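HpcH/HpaI aldolase/citrate lyase family protein (Burkholderia cenocepacia, PDB 4MF4) belongs to the HpcH/HpaI aldolase/citrate lyase family and folds as a TIM barrel, an eight-stranded parallel barrel, in a six-chain assembly. Local coordinates at residues L216-A230 against E241-V253. Residues are numbered along the deposited sequence; the frame is centred on the assembly and turned at random.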
# COMPACT_ATOMS: atom_id res chain seq x y z
N LEU A 216 -14.69 38.62 5.92
CA LEU A 216 -14.48 39.21 4.58
C LEU A 216 -14.06 40.69 4.64
O LEU A 216 -13.13 41.12 3.92
CB LEU A 216 -15.76 39.06 3.74
CG LEU A 216 -15.80 39.72 2.35
CD1 LEU A 216 -14.71 39.08 1.49
CD2 LEU A 216 -17.16 39.55 1.69
N ALA A 217 -14.75 41.47 5.47
CA ALA A 217 -14.49 42.90 5.59
C ALA A 217 -13.13 43.13 6.18
O ALA A 217 -12.38 44.03 5.77
CB ALA A 217 -15.56 43.58 6.43
N ALA A 218 -12.78 42.29 7.16
CA ALA A 218 -11.42 42.40 7.73
C ALA A 218 -10.33 42.21 6.68
O ALA A 218 -9.33 42.92 6.64
CB ALA A 218 -11.23 41.42 8.87
N GLY A 219 -10.52 41.21 5.84
CA GLY A 219 -9.60 40.94 4.78
C GLY A 219 -9.47 42.13 3.85
O GLY A 219 -8.36 42.55 3.55
N LYS A 220 -10.61 42.66 3.37
CA LYS A 220 -10.62 43.78 2.43
C LYS A 220 -9.91 44.99 2.97
O LYS A 220 -9.18 45.67 2.24
CB LYS A 220 -12.05 44.17 2.04
CG LYS A 220 -12.74 43.15 1.16
CD LYS A 220 -14.10 43.65 0.77
CE LYS A 220 -14.83 42.70 -0.10
NZ LYS A 220 -16.28 43.03 -0.07
N GLN A 221 -10.14 45.28 4.24
CA GLN A 221 -9.55 46.44 4.91
C GLN A 221 -8.02 46.25 5.08
O GLN A 221 -7.25 47.19 4.94
CB GLN A 221 -10.26 46.70 6.25
CG GLN A 221 -9.94 48.01 6.93
CD GLN A 221 -8.56 48.10 7.57
OE1 GLN A 221 -7.96 47.11 7.98
NE2 GLN A 221 -8.05 49.32 7.66
N ALA A 222 -7.59 45.02 5.32
CA ALA A 222 -6.17 44.72 5.50
C ALA A 222 -5.43 44.56 4.20
O ALA A 222 -4.21 44.46 4.22
CB ALA A 222 -6.00 43.44 6.32
N GLY A 223 -6.14 44.49 3.09
CA GLY A 223 -5.54 43.98 1.81
C GLY A 223 -5.06 42.51 1.78
O GLY A 223 -4.11 42.17 1.10
N VAL A 224 -5.76 41.63 2.50
CA VAL A 224 -5.47 40.22 2.55
C VAL A 224 -6.64 39.49 1.89
O VAL A 224 -7.83 39.74 2.19
CB VAL A 224 -5.34 39.78 4.03
CG1 VAL A 224 -5.09 38.27 4.13
CG2 VAL A 224 -4.25 40.60 4.74
N ALA A 225 -6.31 38.62 0.94
CA ALA A 225 -7.27 37.74 0.32
C ALA A 225 -8.14 37.00 1.31
O ALA A 225 -7.66 36.53 2.32
CB ALA A 225 -6.56 36.72 -0.54
N VAL A 226 -9.44 36.91 0.98
CA VAL A 226 -10.32 36.02 1.73
C VAL A 226 -10.82 34.85 0.88
O VAL A 226 -11.12 35.02 -0.28
CB VAL A 226 -11.49 36.79 2.30
CG1 VAL A 226 -12.33 35.91 3.22
CG2 VAL A 226 -10.93 38.00 3.07
N GLY A 227 -10.87 33.68 1.50
CA GLY A 227 -11.33 32.46 0.83
C GLY A 227 -12.51 31.86 1.58
O GLY A 227 -12.78 32.23 2.71
N ILE A 228 -13.15 30.87 0.96
CA ILE A 228 -14.38 30.30 1.47
C ILE A 228 -14.64 28.97 0.78
O ILE A 228 -14.25 28.76 -0.40
CB ILE A 228 -15.56 31.29 1.26
CG1 ILE A 228 -16.82 30.83 2.03
CG2 ILE A 228 -15.81 31.51 -0.20
CD1 ILE A 228 -17.86 31.91 2.23
N PHE A 229 -15.26 28.06 1.52
CA PHE A 229 -15.71 26.79 0.99
C PHE A 229 -17.16 26.99 0.59
O PHE A 229 -17.99 27.26 1.47
CB PHE A 229 -15.61 25.65 2.04
CG PHE A 229 -15.95 24.29 1.49
CD1 PHE A 229 -17.26 23.85 1.48
CD2 PHE A 229 -14.99 23.52 0.88
CE1 PHE A 229 -17.60 22.61 0.93
CE2 PHE A 229 -15.32 22.28 0.33
CZ PHE A 229 -16.63 21.84 0.36
N ALA A 230 -17.46 26.85 -0.70
CA ALA A 230 -18.85 26.90 -1.19
C ALA A 230 -19.36 25.47 -1.39
O ALA A 230 -18.65 24.61 -1.98
CB ALA A 230 -18.92 27.69 -2.49
N GLU A 241 -19.41 37.45 -6.03
CA GLU A 241 -20.04 38.79 -6.11
C GLU A 241 -19.74 39.63 -4.86
O GLU A 241 -19.57 40.85 -4.94
CB GLU A 241 -21.56 38.63 -6.33
CG GLU A 241 -21.95 38.52 -7.80
CD GLU A 241 -22.92 37.40 -8.10
OE1 GLU A 241 -23.89 37.22 -7.32
OE2 GLU A 241 -22.72 36.68 -9.12
N ALA A 242 -19.66 38.99 -3.71
CA ALA A 242 -19.38 39.68 -2.47
C ALA A 242 -17.91 40.10 -2.31
O ALA A 242 -17.60 40.93 -1.48
CB ALA A 242 -19.83 38.85 -1.26
N GLY A 243 -17.00 39.51 -3.08
CA GLY A 243 -15.60 39.89 -3.05
C GLY A 243 -14.62 38.88 -2.47
O GLY A 243 -13.46 39.19 -2.27
N TYR A 244 -15.11 37.69 -2.12
CA TYR A 244 -14.21 36.61 -1.82
C TYR A 244 -13.37 36.31 -3.07
O TYR A 244 -13.89 36.33 -4.20
CB TYR A 244 -14.98 35.35 -1.45
CG TYR A 244 -15.68 35.40 -0.12
CD1 TYR A 244 -15.03 34.98 1.07
CD2 TYR A 244 -16.98 35.87 -0.03
CE1 TYR A 244 -15.68 35.05 2.31
CE2 TYR A 244 -17.64 35.91 1.18
CZ TYR A 244 -16.98 35.51 2.35
OH TYR A 244 -17.68 35.56 3.53
N ARG A 245 -12.10 35.99 -2.86
CA ARG A 245 -11.16 35.63 -3.95
C ARG A 245 -10.82 34.11 -4.05
O ARG A 245 -10.94 33.49 -5.14
CB ARG A 245 -9.93 36.46 -3.82
CG ARG A 245 -10.23 37.93 -4.15
CD ARG A 245 -8.98 38.72 -4.23
NE ARG A 245 -8.18 38.21 -5.34
CZ ARG A 245 -6.87 38.07 -5.33
NH1 ARG A 245 -6.16 38.39 -4.25
NH2 ARG A 245 -6.27 37.56 -6.38
N LEU A 246 -10.49 33.47 -2.93
CA LEU A 246 -10.12 32.04 -2.99
C LEU A 246 -11.33 31.18 -2.70
O LEU A 246 -11.64 30.85 -1.52
CB LEU A 246 -9.00 31.76 -2.00
CG LEU A 246 -8.34 30.39 -2.15
CD1 LEU A 246 -7.19 30.45 -3.15
CD2 LEU A 246 -7.84 29.88 -0.84
N ILE A 247 -12.03 30.81 -3.76
CA ILE A 247 -13.34 30.20 -3.64
C ILE A 247 -13.25 28.72 -4.00
O ILE A 247 -12.82 28.40 -5.11
CB ILE A 247 -14.35 30.89 -4.55
CG1 ILE A 247 -14.52 32.35 -4.12
CG2 ILE A 247 -15.69 30.17 -4.46
CD1 ILE A 247 -15.42 33.17 -5.01
N THR A 248 -13.64 27.86 -3.06
CA THR A 248 -13.67 26.42 -3.26
C THR A 248 -15.04 26.06 -3.82
O THR A 248 -16.03 26.32 -3.17
CB THR A 248 -13.52 25.62 -1.94
OG1 THR A 248 -12.50 26.15 -1.09
CG2 THR A 248 -13.20 24.19 -2.20
N VAL A 249 -15.07 25.45 -5.01
CA VAL A 249 -16.31 25.00 -5.66
C VAL A 249 -16.59 23.56 -5.24
O VAL A 249 -16.47 22.61 -6.04
CB VAL A 249 -16.25 25.16 -7.21
CG1 VAL A 249 -17.62 24.96 -7.83
CG2 VAL A 249 -15.74 26.52 -7.65
N SER A 250 -16.94 23.40 -3.96
CA SER A 250 -17.22 22.11 -3.34
C SER A 250 -16.05 21.11 -3.44
O SER A 250 -14.90 21.52 -3.43
CB SER A 250 -18.54 21.55 -3.89
OG SER A 250 -19.05 20.46 -3.13
N ALA A 251 -16.34 19.82 -3.53
CA ALA A 251 -15.35 18.73 -3.34
C ALA A 251 -15.59 17.65 -4.38
O ALA A 251 -16.75 17.48 -4.89
CB ALA A 251 -15.52 18.13 -1.93
N ASP A 252 -14.51 16.95 -4.70
CA ASP A 252 -14.52 15.85 -5.67
C ASP A 252 -15.63 14.84 -5.38
O ASP A 252 -16.42 14.54 -6.28
CB ASP A 252 -13.15 15.14 -5.73
CG ASP A 252 -12.64 14.65 -4.37
OD1 ASP A 252 -13.28 14.83 -3.30
OD2 ASP A 252 -11.56 14.01 -4.38
N VAL A 253 -15.73 14.37 -4.13
CA VAL A 253 -16.69 13.30 -3.84
C VAL A 253 -18.13 13.81 -3.97
O VAL A 253 -19.01 13.05 -4.36
CB VAL A 253 -16.47 12.69 -2.43
CG1 VAL A 253 -16.69 13.69 -1.32
CG2 VAL A 253 -17.36 11.50 -2.22
O HOH W 1 -10.95 38.59 -0.85
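Two donors grip Ile228 O. Thr248 N reaches it at 2.9 Å in a nearly straight bond (N-H...O 171°), while Thr248 OG1 arrives from above the carbonyl plane, 3.2 Å from the same Ile228 O. A chi1 of -44° sets the hydroxyl beside its own backbone N, and the same rotation brings Thr248 CG2 to 3.6 Å from Phe229 CD2. Val226 O also has two donors, here the successive backbone N-H groups of Arg245 and Leu246, with Arg245 N at 2.9 Å from Val226 O. The bonds from Leu246 N and Thr248 N, with Ala230 N to Thr248 O, join neighbouring parallel strands 225-230 and 246-251, the last two of a TIM barrel, linked through helix 233-242 as a beta-alpha-beta crossover. Where the chain enters strand 246-251, the Tyr244 ring is clamped between strand 225-230 and helix 206-222. Leu216 CD1 sits over the centre of one face, 4.0 Å from the Tyr244 ring centroid, and Ile228 CD1 covers the opposite face, displaced toward the rim; both are CH-pi contacts. Val226 CG1 comes in obliquely, 3.6 Å from Tyr244 CD1, and Tyr239 meets the tyrosine edge-to-face. Beside this cluster the extended Lys220 chain carries NZ to Ala242 O, 2.9 Å away, at the end of helix 233-242, where Gly243 forms a Schellman motif. One water bridges the segments, accepting from Val226 N and donating to Gly243 O.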